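Long-range contacts in intracellular serine protease (Bacillus licheniformis, PDB 4ZOQ), which acts as a subtilisin-family lanthipeptide protease that cleaves peptide bonds sequence-specifically, probably through a serine charge-relay mechanism: residues I50-D55 with D82-G87; H86-A91 with L247-K252; A122-V127 with A159-K164; V133-T138 with L277-V282; S212-Q217 with L271-S276. All coordinates share one frame; numbering follows the deposited sequence.

Interaction 1 of 5, residues I50-D55 with D82-G87; sequences IDSGLD and DPTGHG
D51 and H86 meet with their side chains at about a right angle, the carboxylate and imidazole planes turned 45° apart. H86 ND1 donates to D51 OD1, which sits at the ring edge near its plane. The path is almost straight (172°), but the modelled ND1 to OD1 distance of 2.4 Å is very short and its exact value doubtful. The other carboxylate oxygen, D51 OD2, is bonded to T90 OG1.

Beside this pair S52 OG works in both directions, accepting from G87 N at 2.9 Å and donating to D82 OD1 at 2.7 Å. D82 OD1 is gripped on opposite faces of its carboxylate plane, by S52 OG on one and by G85 N on the other (3.1 Å from OD1), the latter forming an Asx motif. D82 OD2 bonds T88 OG1. An alanine in place of D82 would probably leave S52 OG and G85 N without their shared acceptor and T88 OG1 without its carboxylate partner.

The polar chain D82–S52–G87 thus ties the start of helix 86-97 to the end of strand 46-51, a second shell consistent with positioning the predicted charge-relay residues D51 and H86.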
# COMPACT_ATOMS: atom_id res chain seq x y z
N ILE B 50 1.06 -1.87 5.18
CA ILE B 50 0.38 -3.18 5.16
C ILE B 50 1.02 -4.04 4.09
O ILE B 50 0.67 -3.96 2.92
CB ILE B 50 -1.13 -3.04 4.90
CG1 ILE B 50 -1.76 -2.17 5.97
CG2 ILE B 50 -1.80 -4.39 4.85
CD1 ILE B 50 -3.18 -2.05 5.88
N ASP B 51 1.94 -4.90 4.50
CA ASP B 51 2.81 -5.54 3.54
C ASP B 51 3.34 -6.83 4.14
O ASP B 51 2.65 -7.46 4.94
CB ASP B 51 3.96 -4.60 3.15
CG ASP B 51 4.35 -4.71 1.66
OD1 ASP B 51 4.77 -5.80 1.21
OD2 ASP B 51 4.32 -3.67 0.96
N SER B 52 4.55 -7.20 3.75
CA SER B 52 5.16 -8.49 4.13
C SER B 52 6.10 -8.38 5.34
O SER B 52 7.01 -9.21 5.50
CB SER B 52 5.90 -9.11 2.95
OG SER B 52 7.10 -8.41 2.70
N GLY B 53 5.92 -7.35 6.15
CA GLY B 53 6.79 -7.15 7.29
C GLY B 53 7.83 -6.11 6.98
O GLY B 53 7.66 -5.32 6.06
N LEU B 54 8.93 -6.11 7.70
CA LEU B 54 9.91 -5.06 7.47
C LEU B 54 11.23 -5.45 8.07
O LEU B 54 11.30 -5.98 9.17
CB LEU B 54 9.41 -3.74 8.05
CG LEU B 54 10.25 -2.46 7.91
CD1 LEU B 54 10.60 -2.20 6.46
CD2 LEU B 54 9.48 -1.30 8.44
N ASP B 55 12.28 -5.15 7.32
CA ASP B 55 13.64 -5.30 7.78
C ASP B 55 13.96 -4.16 8.76
O ASP B 55 14.43 -3.09 8.37
CB ASP B 55 14.58 -5.31 6.57
CG ASP B 55 16.00 -5.65 6.94
OD1 ASP B 55 16.19 -6.46 7.87
OD2 ASP B 55 16.92 -5.11 6.28
N ASP B 82 11.50 -9.43 7.53
CA ASP B 82 10.79 -9.44 6.25
C ASP B 82 11.34 -10.54 5.37
O ASP B 82 12.32 -10.34 4.66
CB ASP B 82 10.94 -8.08 5.56
CG ASP B 82 10.20 -7.99 4.25
OD1 ASP B 82 9.44 -8.91 3.90
OD2 ASP B 82 10.42 -7.00 3.53
N PRO B 83 10.68 -11.70 5.37
CA PRO B 83 11.19 -12.89 4.67
C PRO B 83 11.27 -12.69 3.15
O PRO B 83 12.26 -13.11 2.54
CB PRO B 83 10.18 -13.96 5.04
CG PRO B 83 8.88 -13.20 5.27
CD PRO B 83 9.31 -11.89 5.88
N THR B 84 10.26 -12.08 2.54
CA THR B 84 10.25 -11.96 1.08
C THR B 84 10.96 -10.70 0.57
O THR B 84 11.49 -10.71 -0.55
CB THR B 84 8.81 -11.96 0.54
OG1 THR B 84 8.18 -10.72 0.90
CG2 THR B 84 8.02 -13.11 1.14
N GLY B 85 11.02 -9.65 1.39
CA GLY B 85 11.66 -8.41 0.99
C GLY B 85 10.71 -7.36 0.42
O GLY B 85 11.08 -6.21 0.20
N HIS B 86 9.47 -7.76 0.17
CA HIS B 86 8.49 -6.93 -0.48
C HIS B 86 8.13 -5.68 0.32
O HIS B 86 8.03 -4.59 -0.24
CB HIS B 86 7.25 -7.76 -0.76
CG HIS B 86 6.24 -7.07 -1.63
ND1 HIS B 86 5.19 -6.35 -1.12
CD2 HIS B 86 6.11 -7.04 -2.98
CE1 HIS B 86 4.46 -5.87 -2.12
NE2 HIS B 86 4.99 -6.28 -3.25
N GLY B 87 7.91 -5.84 1.63
CA GLY B 87 7.53 -4.72 2.48
C GLY B 87 8.66 -3.72 2.66
O GLY B 87 8.42 -2.53 2.82

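Interaction 2 of 5, residues H86-A91 with L247-K252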
# COMPACT_ATOMS: atom_id res chain seq x y z
N HIS B 86 9.47 -7.76 0.17
CA HIS B 86 8.49 -6.93 -0.48
C HIS B 86 8.13 -5.68 0.32
O HIS B 86 8.03 -4.59 -0.24
CB HIS B 86 7.25 -7.76 -0.76
CG HIS B 86 6.24 -7.07 -1.63
ND1 HIS B 86 5.19 -6.35 -1.12
CD2 HIS B 86 6.11 -7.04 -2.98
CE1 HIS B 86 4.46 -5.87 -2.12
NE2 HIS B 86 4.99 -6.28 -3.25
N GLY B 87 7.91 -5.84 1.63
CA GLY B 87 7.53 -4.72 2.48
C GLY B 87 8.66 -3.72 2.66
O GLY B 87 8.42 -2.53 2.82
N THR B 88 9.88 -4.23 2.68
CA THR B 88 11.10 -3.42 2.76
C THR B 88 11.31 -2.61 1.50
O THR B 88 11.78 -1.48 1.56
CB THR B 88 12.32 -4.30 3.04
OG1 THR B 88 12.12 -4.96 4.28
CG2 THR B 88 13.58 -3.46 3.13
N GLN B 89 10.99 -3.18 0.35
CA GLN B 89 11.09 -2.39 -0.87
C GLN B 89 10.04 -1.26 -0.85
O GLN B 89 10.35 -0.10 -1.13
CB GLN B 89 10.90 -3.28 -2.10
CG GLN B 89 11.96 -4.37 -2.19
CD GLN B 89 11.81 -5.24 -3.42
OE1 GLN B 89 10.88 -6.04 -3.52
NE2 GLN B 89 12.72 -5.06 -4.38
N THR B 90 8.81 -1.59 -0.44
CA THR B 90 7.74 -0.60 -0.33
C THR B 90 8.13 0.50 0.67
O THR B 90 8.03 1.69 0.38
CB THR B 90 6.42 -1.27 0.06
OG1 THR B 90 6.12 -2.31 -0.89
CG2 THR B 90 5.29 -0.28 0.11
N ALA B 91 8.63 0.09 1.83
CA ALA B 91 9.05 1.04 2.86
C ALA B 91 10.07 2.09 2.36
O ALA B 91 9.99 3.27 2.70
CB ALA B 91 9.64 0.28 4.05
N LEU B 247 15.74 1.85 -7.97
CA LEU B 247 16.40 1.26 -6.81
C LEU B 247 15.41 1.11 -5.65
O LEU B 247 14.55 1.95 -5.43
CB LEU B 247 17.62 2.10 -6.37
CG LEU B 247 18.66 1.32 -5.56
CD1 LEU B 247 19.28 0.24 -6.43
CD2 LEU B 247 19.75 2.21 -4.99
N THR B 248 15.57 0.03 -4.90
CA THR B 248 14.79 -0.24 -3.69
C THR B 248 15.71 -0.59 -2.51
O THR B 248 16.80 -1.16 -2.68
CB THR B 248 13.83 -1.44 -3.90
OG1 THR B 248 14.60 -2.62 -4.23
CG2 THR B 248 12.88 -1.17 -5.03
N THR B 249 15.24 -0.30 -1.32
CA THR B 249 15.88 -0.85 -0.14
C THR B 249 15.43 -2.30 -0.05
O THR B 249 14.25 -2.62 -0.22
CB THR B 249 15.54 -0.09 1.14
OG1 THR B 249 14.13 0.15 1.18
CG2 THR B 249 16.24 1.26 1.16
N TYR B 250 16.39 -3.17 0.20
CA TYR B 250 16.17 -4.60 0.21
C TYR B 250 16.78 -5.12 1.51
O TYR B 250 17.75 -4.52 2.00
CB TYR B 250 16.79 -5.23 -1.04
CG TYR B 250 16.23 -6.59 -1.42
CD1 TYR B 250 14.90 -6.73 -1.83
CD2 TYR B 250 17.05 -7.71 -1.43
CE1 TYR B 250 14.39 -7.96 -2.19
CE2 TYR B 250 16.56 -8.95 -1.80
CZ TYR B 250 15.23 -9.07 -2.18
OH TYR B 250 14.75 -10.29 -2.54
N PRO B 251 16.16 -6.15 2.14
CA PRO B 251 16.64 -6.61 3.45
C PRO B 251 18.15 -6.86 3.43
O PRO B 251 18.67 -7.60 2.61
CB PRO B 251 15.86 -7.90 3.67
CG PRO B 251 14.60 -7.73 2.88
CD PRO B 251 15.02 -6.96 1.65
N LYS B 252 18.87 -6.18 4.32
CA LYS B 252 20.31 -6.12 4.21
C LYS B 252 20.95 -7.50 4.37
O LYS B 252 22.01 -7.77 3.79
CB LYS B 252 20.87 -5.15 5.25
CG LYS B 252 21.44 -5.84 6.46
CD LYS B 252 21.62 -4.92 7.65
CE LYS B 252 20.32 -4.68 8.37
NZ LYS B 252 20.56 -3.69 9.45
O HOH W 1 12.68 1.19 -1.85
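Q89 and T249 mark the closest backbone approach, 5.1 Å between their CA atoms, where helix 86-91 and strand 247-249 pass at 115° with axes 6.3 Å apart. At this crossing the CA of Q89 points its hydrogen at T249 O, a CA-H...O contact of 3.2 Å.

The side chains on both sides of the crossing are mainly polar. T249 OG1 turns back to the helix and donates to T88 O at 2.9 Å, reaching that oxygen 33° off the carbonyl plane. Q89 starts with CG anti to its carbonyl carbon and then runs extended to its amide. NE2 donates to T248 OG1 at 3.1 Å with a 163° angle, and T248 OG1 lies close to the amide plane. The same hydroxyl is also bonded to S270 O on the adjacent strand, so the glutamine is linked through it to strand 269-272.

Along its length Q89 runs beside Y250, pointing the same way; CG lies in the plane of the tyrosine ring at its edge, and NE2 comes within 3.7 Å of Y250 CD1. The methyl of T88, CG2, and its CB rest against the ring of P251, while T88 OG1 is bonded to D82.

One water joins the backbones, donating to Q89 O at 2.8 Å and accepting from T249 N at 3.0 Å. Hydroxyl, amide and water therefore each serve a specific donor or acceptor, which implies that this junction depends on direction as much as on fit, and that the helix bearing H86 is held by polar links to the two-stranded sheet.

Interaction 3 of 5, residues A122-V127 with A159-K164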
# COMPACT_ATOMS: atom_id res chain seq x y z
N ALA B 122 -5.80 -5.10 9.59
CA ALA B 122 -4.69 -4.17 9.67
C ALA B 122 -5.15 -2.75 9.35
O ALA B 122 -4.73 -1.78 10.01
CB ALA B 122 -3.57 -4.59 8.73
N MET B 123 -6.05 -2.61 8.40
CA MET B 123 -6.53 -1.28 8.07
C MET B 123 -7.17 -0.66 9.30
O MET B 123 -6.86 0.47 9.69
CB MET B 123 -7.55 -1.32 6.92
CG MET B 123 -6.93 -1.60 5.55
SD MET B 123 -8.17 -1.82 4.23
CE MET B 123 -8.85 -0.15 4.04
N VAL B 124 -8.04 -1.43 9.93
CA VAL B 124 -8.79 -0.91 11.05
C VAL B 124 -7.87 -0.60 12.21
O VAL B 124 -7.95 0.48 12.82
CB VAL B 124 -9.89 -1.88 11.46
CG1 VAL B 124 -10.55 -1.39 12.74
CG2 VAL B 124 -10.90 -1.97 10.35
N ASP B 125 -6.97 -1.51 12.51
CA ASP B 125 -6.01 -1.28 13.58
C ASP B 125 -5.19 -0.04 13.31
O ASP B 125 -5.03 0.80 14.20
CB ASP B 125 -5.09 -2.49 13.78
CG ASP B 125 -5.80 -3.68 14.42
OD1 ASP B 125 -6.89 -3.48 15.00
OD2 ASP B 125 -5.27 -4.81 14.35
N ALA B 126 -4.71 0.09 12.08
CA ALA B 126 -3.85 1.20 11.70
C ALA B 126 -4.55 2.54 11.94
O ALA B 126 -3.93 3.51 12.41
CB ALA B 126 -3.40 1.06 10.23
N VAL B 127 -5.85 2.58 11.62
CA VAL B 127 -6.69 3.75 11.88
C VAL B 127 -6.75 4.05 13.38
O VAL B 127 -6.51 5.18 13.83
CB VAL B 127 -8.13 3.53 11.36
CG1 VAL B 127 -9.01 4.67 11.77
CG2 VAL B 127 -8.14 3.40 9.85
N ALA B 159 -12.69 0.52 4.29
CA ALA B 159 -12.31 1.74 3.61
C ALA B 159 -13.12 2.92 4.12
O ALA B 159 -12.60 4.03 4.30
CB ALA B 159 -12.47 1.58 2.10
N ASN B 160 -14.41 2.67 4.36
CA ASN B 160 -15.27 3.69 4.94
C ASN B 160 -14.76 4.13 6.33
O ASN B 160 -14.76 5.32 6.68
CB ASN B 160 -16.70 3.14 5.04
CG ASN B 160 -17.39 2.98 3.66
OD1 ASN B 160 -16.82 3.29 2.60
ND2 ASN B 160 -18.61 2.48 3.68
N TYR B 161 -14.29 3.17 7.10
CA TYR B 161 -13.82 3.46 8.45
C TYR B 161 -12.58 4.36 8.44
O TYR B 161 -12.51 5.33 9.21
CB TYR B 161 -13.55 2.16 9.19
CG TYR B 161 -13.22 2.33 10.64
CD1 TYR B 161 -14.19 2.74 11.56
CD2 TYR B 161 -11.94 2.05 11.11
CE1 TYR B 161 -13.88 2.88 12.91
CE2 TYR B 161 -11.62 2.17 12.43
CZ TYR B 161 -12.58 2.59 13.34
OH TYR B 161 -12.21 2.70 14.66
N ALA B 162 -11.64 4.09 7.55
CA ALA B 162 -10.45 4.94 7.41
C ALA B 162 -10.83 6.36 6.98
O ALA B 162 -10.33 7.34 7.55
CB ALA B 162 -9.48 4.33 6.42
N ALA B 163 -11.72 6.45 6.00
CA ALA B 163 -12.19 7.73 5.45
C ALA B 163 -12.91 8.55 6.52
O ALA B 163 -12.77 9.78 6.60
CB ALA B 163 -13.12 7.49 4.28
N LYS B 164 -13.67 7.84 7.34
CA LYS B 164 -14.44 8.47 8.39
C LYS B 164 -13.52 9.14 9.39
O LYS B 164 -13.84 10.22 9.92
CB LYS B 164 -15.30 7.44 9.12
CG LYS B 164 -16.22 8.07 10.12
CD LYS B 164 -16.92 7.06 11.02
CE LYS B 164 -17.52 7.79 12.23
NZ LYS B 164 -17.72 6.88 13.40
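V127 and V124 reach Y161 at the same point of its ring. V127 CG1 lies 3.7 Å from Y161 CE2, and V124 CG1 touches CE2 at an equal distance. The two valines come from successive turns of helix 116-128, V124 crossing the tyrosine at about a right angle and V127 more obliquely. In V127, CG1 is anti to the backbone N (chi1 174°), which sends this branch to the ring while CG2 turns to A162, 3.7 Å from its CA. At the other end the M123 chain bends at chi3 (69°), and its methyl CE comes to 3.9 Å from A159 N.

The side chains that meet between 122-127 and 159-164 are apolar. The small side chains of A159 and A162 are consistent with the close spacing at V127 and A162, whose CA atoms are 6.0 Å apart. The short axes run 9.4 Å apart, inclined by 14°, so the helices lie side by side, nearly parallel.

Further out, Y161 OH is bonded to N128 OD1, which pins the far end of the ring to the end of helix 116-128. E60 of a neighbouring subunit packs on V124 and Y161, so the tyrosine side of this contact adjoins the assembly interface.

On the inner side M123 rests on I50 and I136, and A126 on I134, residues of the central sheet. Helix 146-164 forms the connection of a beta-alpha-beta crossover between the neighbouring parallel strands 133-136 and 168-172. Near-parallel helices packed side by side on a largely parallel sheet are what the alpha/beta architecture of subtilases, like other such folds, is built from.

Interaction 4 of 5, residues V133-T138 with L277-V282; sequences VINIST and LAAPQV
N135 turns one face of its flat amide partly toward the ring of P280: P280 CB stands over that side, 4.0 Å from N135 CG. T90 lies on the same side of the plane, and A279 CB is on the other, beyond the tip of the amide. S137 OG lies close to the plane, past the edge. The modelled O and N of this amide are probably exchanged, so no polar pairing is inferred from them.

P280 CD approaches S137 OG at 3.5 Å. The N135 side chain projects from the strand with CG anti to the backbone N (chi1 -177°), which carries the amide across to A279 and P280. S137, at the centre of an inverse gamma turn just beyond the strand, has its OG bonded to S276 O, just before this helical segment. An alanine in place of N135 would probably open a gap beside P280 and A279 and leave the proline ring without its flat neighbour.

P280 closes a GTSLAAP sequence, which matches the subtilase serine signature, and the helix is kinked here, where P280 N has no hydrogen to donate and the regular bonding to the turn before is interrupted. Q281 NE2 still donates to L277 O at 2.9 Å.

Strand 133-136 runs between strands 46-51 and 168-172 near the centre of the chain. V133 and N135 face helix 275-297, reaching A283 in its next turn, while T90 of helix 86-97 fits beside N135, S137 and P280. On the other side of the strand I134 and I136 pack against M123 of helix 116-128.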
# COMPACT_ATOMS: atom_id res chain seq x y z
N VAL B 133 -1.82 8.01 7.26
CA VAL B 133 -1.72 7.44 5.92
C VAL B 133 -1.53 5.90 5.95
O VAL B 133 -0.77 5.36 6.76
CB VAL B 133 -0.55 8.05 5.12
CG1 VAL B 133 -0.43 7.38 3.74
CG2 VAL B 133 -0.72 9.56 4.99
N ILE B 134 -2.26 5.20 5.07
CA ILE B 134 -2.08 3.77 4.88
C ILE B 134 -1.64 3.43 3.45
O ILE B 134 -2.17 3.94 2.46
CB ILE B 134 -3.38 2.99 5.23
CG1 ILE B 134 -3.74 3.19 6.70
CG2 ILE B 134 -3.23 1.49 4.90
CD1 ILE B 134 -5.12 2.68 7.08
N ASN B 135 -0.65 2.58 3.34
CA ASN B 135 -0.22 2.12 2.04
C ASN B 135 -0.43 0.62 1.91
O ASN B 135 0.11 -0.15 2.72
CB ASN B 135 1.25 2.46 1.81
CG ASN B 135 1.72 2.06 0.44
OD1 ASN B 135 1.66 2.84 -0.52
ND2 ASN B 135 2.15 0.83 0.33
N ILE B 136 -1.18 0.20 0.89
CA ILE B 136 -1.37 -1.24 0.66
C ILE B 136 -0.85 -1.65 -0.73
O ILE B 136 -1.56 -1.55 -1.73
CB ILE B 136 -2.87 -1.65 0.79
CG1 ILE B 136 -3.48 -1.17 2.10
CG2 ILE B 136 -3.03 -3.17 0.71
CD1 ILE B 136 -5.01 -1.27 2.15
N SER B 137 0.40 -2.11 -0.78
CA SER B 137 1.04 -2.43 -2.06
C SER B 137 0.82 -3.90 -2.43
O SER B 137 1.77 -4.65 -2.69
CB SER B 137 2.55 -2.12 -2.04
OG SER B 137 2.82 -0.75 -2.29
N THR B 138 -0.44 -4.30 -2.43
CA THR B 138 -0.82 -5.66 -2.76
C THR B 138 -2.31 -5.64 -3.03
O THR B 138 -3.00 -4.65 -2.75
CB THR B 138 -0.46 -6.65 -1.63
OG1 THR B 138 -0.67 -8.00 -2.08
CG2 THR B 138 -1.28 -6.37 -0.36
N LEU B 277 5.60 -0.17 -5.99
CA LEU B 277 6.63 0.80 -5.74
C LEU B 277 6.14 2.20 -6.10
O LEU B 277 6.75 3.19 -5.71
CB LEU B 277 7.87 0.45 -6.55
CG LEU B 277 8.42 -0.94 -6.26
CD1 LEU B 277 9.65 -1.21 -7.11
CD2 LEU B 277 8.71 -1.16 -4.76
N ALA B 278 5.02 2.29 -6.80
CA ALA B 278 4.48 3.59 -7.15
C ALA B 278 3.62 4.10 -6.04
O ALA B 278 3.77 5.26 -5.64
CB ALA B 278 3.70 3.54 -8.45
N ALA B 279 2.73 3.25 -5.54
CA ALA B 279 1.80 3.66 -4.49
C ALA B 279 2.48 4.30 -3.25
O ALA B 279 2.00 5.34 -2.78
CB ALA B 279 0.92 2.49 -4.07
N PRO B 280 3.56 3.69 -2.72
CA PRO B 280 4.19 4.31 -1.55
C PRO B 280 4.86 5.68 -1.80
O PRO B 280 5.01 6.46 -0.85
CB PRO B 280 5.24 3.28 -1.12
CG PRO B 280 5.45 2.40 -2.30
CD PRO B 280 4.13 2.37 -3.00
N GLN B 281 5.21 5.97 -3.06
CA GLN B 281 5.74 7.27 -3.41
C GLN B 281 4.67 8.34 -3.19
O GLN B 281 4.96 9.43 -2.74
CB GLN B 281 6.26 7.31 -4.83
CG GLN B 281 7.50 6.48 -5.03
CD GLN B 281 8.00 6.53 -6.46
OE1 GLN B 281 8.26 7.62 -7.00
NE2 GLN B 281 8.13 5.35 -7.09
N VAL B 282 3.44 8.00 -3.54
CA VAL B 282 2.30 8.87 -3.29
C VAL B 282 1.97 8.92 -1.79
O VAL B 282 1.67 9.98 -1.25
CB VAL B 282 1.06 8.39 -4.11
CG1 VAL B 282 -0.13 9.36 -3.94
CG2 VAL B 282 1.43 8.25 -5.57

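Interaction 5 of 5, residues S212-Q217 with L271-S276; sequences SPYSNQ and LSYGTS
Y214 overlaps Y273, its CE2 lying 3.2 Å from Y273 CD1, where a loop of the subtilase fold meets the start of the GTS sequence that carries S276, the predicted charge-relay serine. The two rings slide past each other in opposite directions, with centroids 5.0 Å apart and planes inclined by 36°. The rings meet obliquely.

The Y214 ring reaches beyond its partner to the backbone of the next residues. Its CZ rests 3.6 Å from G274 CA, and its CE1 lies 3.7 Å from T275 N. G274 adopts backbone angles (phi 138°) at which a side chain would be jammed against the carbonyl of Y273. Y214 OH is bonded to S204 OG and to G228 O, so the tip of the ring is fixed by the neighbouring strand 200-205 and a loop.

From the loop side, the tyrosine belongs to a type I beta turn running from S212 to S215, closed by S215 N donating to S212 O at 3.0 Å. This turn brings S212 CB over one face of the Y214 ring, 3.3 Å above its plane, with Y273 CD1 on the other side of that plane. Y273 is only partly buried, whereas Y214 is enclosed.

T275 completes the contact with its methyl. Its OG1 is taken by N175 OD1 and G174 N, which secures the residue before S276 to the adjacent loop. With OG1 so placed, CG2 sits anti to the carbonyl carbon and is directed at the loop, 3.8 Å from S215 OG, an oxygen that is itself bonded to S204 N.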
# COMPACT_ATOMS: atom_id res chain seq x y z
N SER B 212 3.99 2.54 -17.50
CA SER B 212 4.67 1.25 -17.47
C SER B 212 3.73 0.27 -18.14
O SER B 212 2.53 0.33 -17.91
CB SER B 212 4.99 0.81 -16.04
OG SER B 212 5.85 1.73 -15.36
N PRO B 213 4.26 -0.60 -19.00
CA PRO B 213 3.43 -1.55 -19.76
C PRO B 213 2.57 -2.47 -18.89
O PRO B 213 1.50 -2.88 -19.30
CB PRO B 213 4.46 -2.38 -20.55
CG PRO B 213 5.70 -1.50 -20.62
CD PRO B 213 5.69 -0.68 -19.36
N TYR B 214 3.06 -2.79 -17.70
CA TYR B 214 2.35 -3.71 -16.81
C TYR B 214 1.26 -3.00 -16.03
O TYR B 214 0.41 -3.62 -15.41
CB TYR B 214 3.34 -4.37 -15.85
CG TYR B 214 4.10 -3.35 -15.04
CD1 TYR B 214 3.52 -2.73 -13.95
CD2 TYR B 214 5.43 -3.01 -15.36
CE1 TYR B 214 4.19 -1.78 -13.21
CE2 TYR B 214 6.14 -2.06 -14.59
CZ TYR B 214 5.49 -1.45 -13.51
OH TYR B 214 6.09 -0.50 -12.72
N SER B 215 1.29 -1.69 -16.04
CA SER B 215 0.41 -0.96 -15.13
C SER B 215 -1.09 -1.11 -15.50
O SER B 215 -1.50 -0.78 -16.60
CB SER B 215 0.83 0.50 -15.11
OG SER B 215 0.17 1.21 -14.10
N ASN B 216 -1.88 -1.63 -14.58
CA ASN B 216 -3.33 -1.71 -14.75
C ASN B 216 -3.91 -0.32 -14.98
O ASN B 216 -3.47 0.66 -14.38
CB ASN B 216 -4.01 -2.37 -13.53
CG ASN B 216 -3.85 -3.89 -13.50
OD1 ASN B 216 -3.52 -4.52 -14.51
ND2 ASN B 216 -4.10 -4.48 -12.35
N GLN B 217 -4.93 -0.27 -15.84
CA GLN B 217 -5.57 0.98 -16.26
C GLN B 217 -7.04 0.87 -15.95
O GLN B 217 -7.55 -0.23 -15.81
CB GLN B 217 -5.33 1.22 -17.76
CG GLN B 217 -3.85 1.22 -18.12
CD GLN B 217 -3.55 1.49 -19.60
OE1 GLN B 217 -4.45 1.77 -20.38
NE2 GLN B 217 -2.27 1.45 -19.96
N LEU B 271 17.45 -3.57 -7.63
CA LEU B 271 16.82 -2.96 -8.77
C LEU B 271 15.51 -3.69 -9.01
O LEU B 271 15.46 -4.92 -9.06
CB LEU B 271 17.76 -3.07 -9.96
CG LEU B 271 18.03 -1.82 -10.78
CD1 LEU B 271 18.36 -0.63 -9.88
CD2 LEU B 271 19.20 -2.16 -11.66
N SER B 272 14.44 -2.93 -9.18
CA SER B 272 13.12 -3.53 -9.29
C SER B 272 12.16 -2.61 -10.04
O SER B 272 12.57 -1.59 -10.61
CB SER B 272 12.60 -3.83 -7.87
OG SER B 272 11.43 -4.64 -7.88
N TYR B 273 10.87 -2.95 -10.01
CA TYR B 273 9.82 -2.18 -10.66
C TYR B 273 8.44 -2.60 -10.12
O TYR B 273 8.31 -3.67 -9.55
CB TYR B 273 9.90 -2.34 -12.19
CG TYR B 273 9.42 -3.69 -12.71
CD1 TYR B 273 8.06 -3.97 -12.85
CD2 TYR B 273 10.34 -4.69 -13.04
CE1 TYR B 273 7.62 -5.22 -13.31
CE2 TYR B 273 9.91 -5.94 -13.51
CZ TYR B 273 8.55 -6.20 -13.65
OH TYR B 273 8.12 -7.42 -14.12
N GLY B 274 7.42 -1.79 -10.37
CA GLY B 274 6.05 -2.18 -10.07
C GLY B 274 5.17 -1.10 -9.45
O GLY B 274 5.68 -0.08 -8.88
N THR B 275 3.85 -1.29 -9.59
CA THR B 275 2.88 -0.41 -8.96
C THR B 275 3.04 -0.49 -7.43
O THR B 275 2.71 0.45 -6.70
CB THR B 275 1.39 -0.74 -9.33
OG1 THR B 275 1.11 -2.12 -9.06
CG2 THR B 275 1.09 -0.46 -10.80
N SER B 276 3.58 -1.59 -6.93
CA SER B 276 3.79 -1.68 -5.49
C SER B 276 4.86 -0.69 -5.02
O SER B 276 5.01 -0.41 -3.85
CB SER B 276 4.19 -3.09 -5.09
OG SER B 276 5.50 -3.40 -5.54

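Overall arrangement
All five contacts are largely buried: the centre of interaction 4 lies about 2 Å from the middle of the chain, while that of interaction 3, the outermost, is about 17 Å away, with an edge that meets the other subunit. Interactions 1, 2, 4 and 5 surround the predicted charge-relay residues. Interactions 1 and 2 share H86 and G87 on helix 86-97; interactions 4 and 5 both use helix 275-297, joined by the S137 OG to S276 O bond. The chemistry changes with place: interactions 1 and 2 rest on hydrogen-bonded carboxylates, hydroxyls and an amide, interaction 4 on close fit around a proline, interaction 5 on aromatic rings, and interaction 3 on apolar side chains between helices covering the sheet.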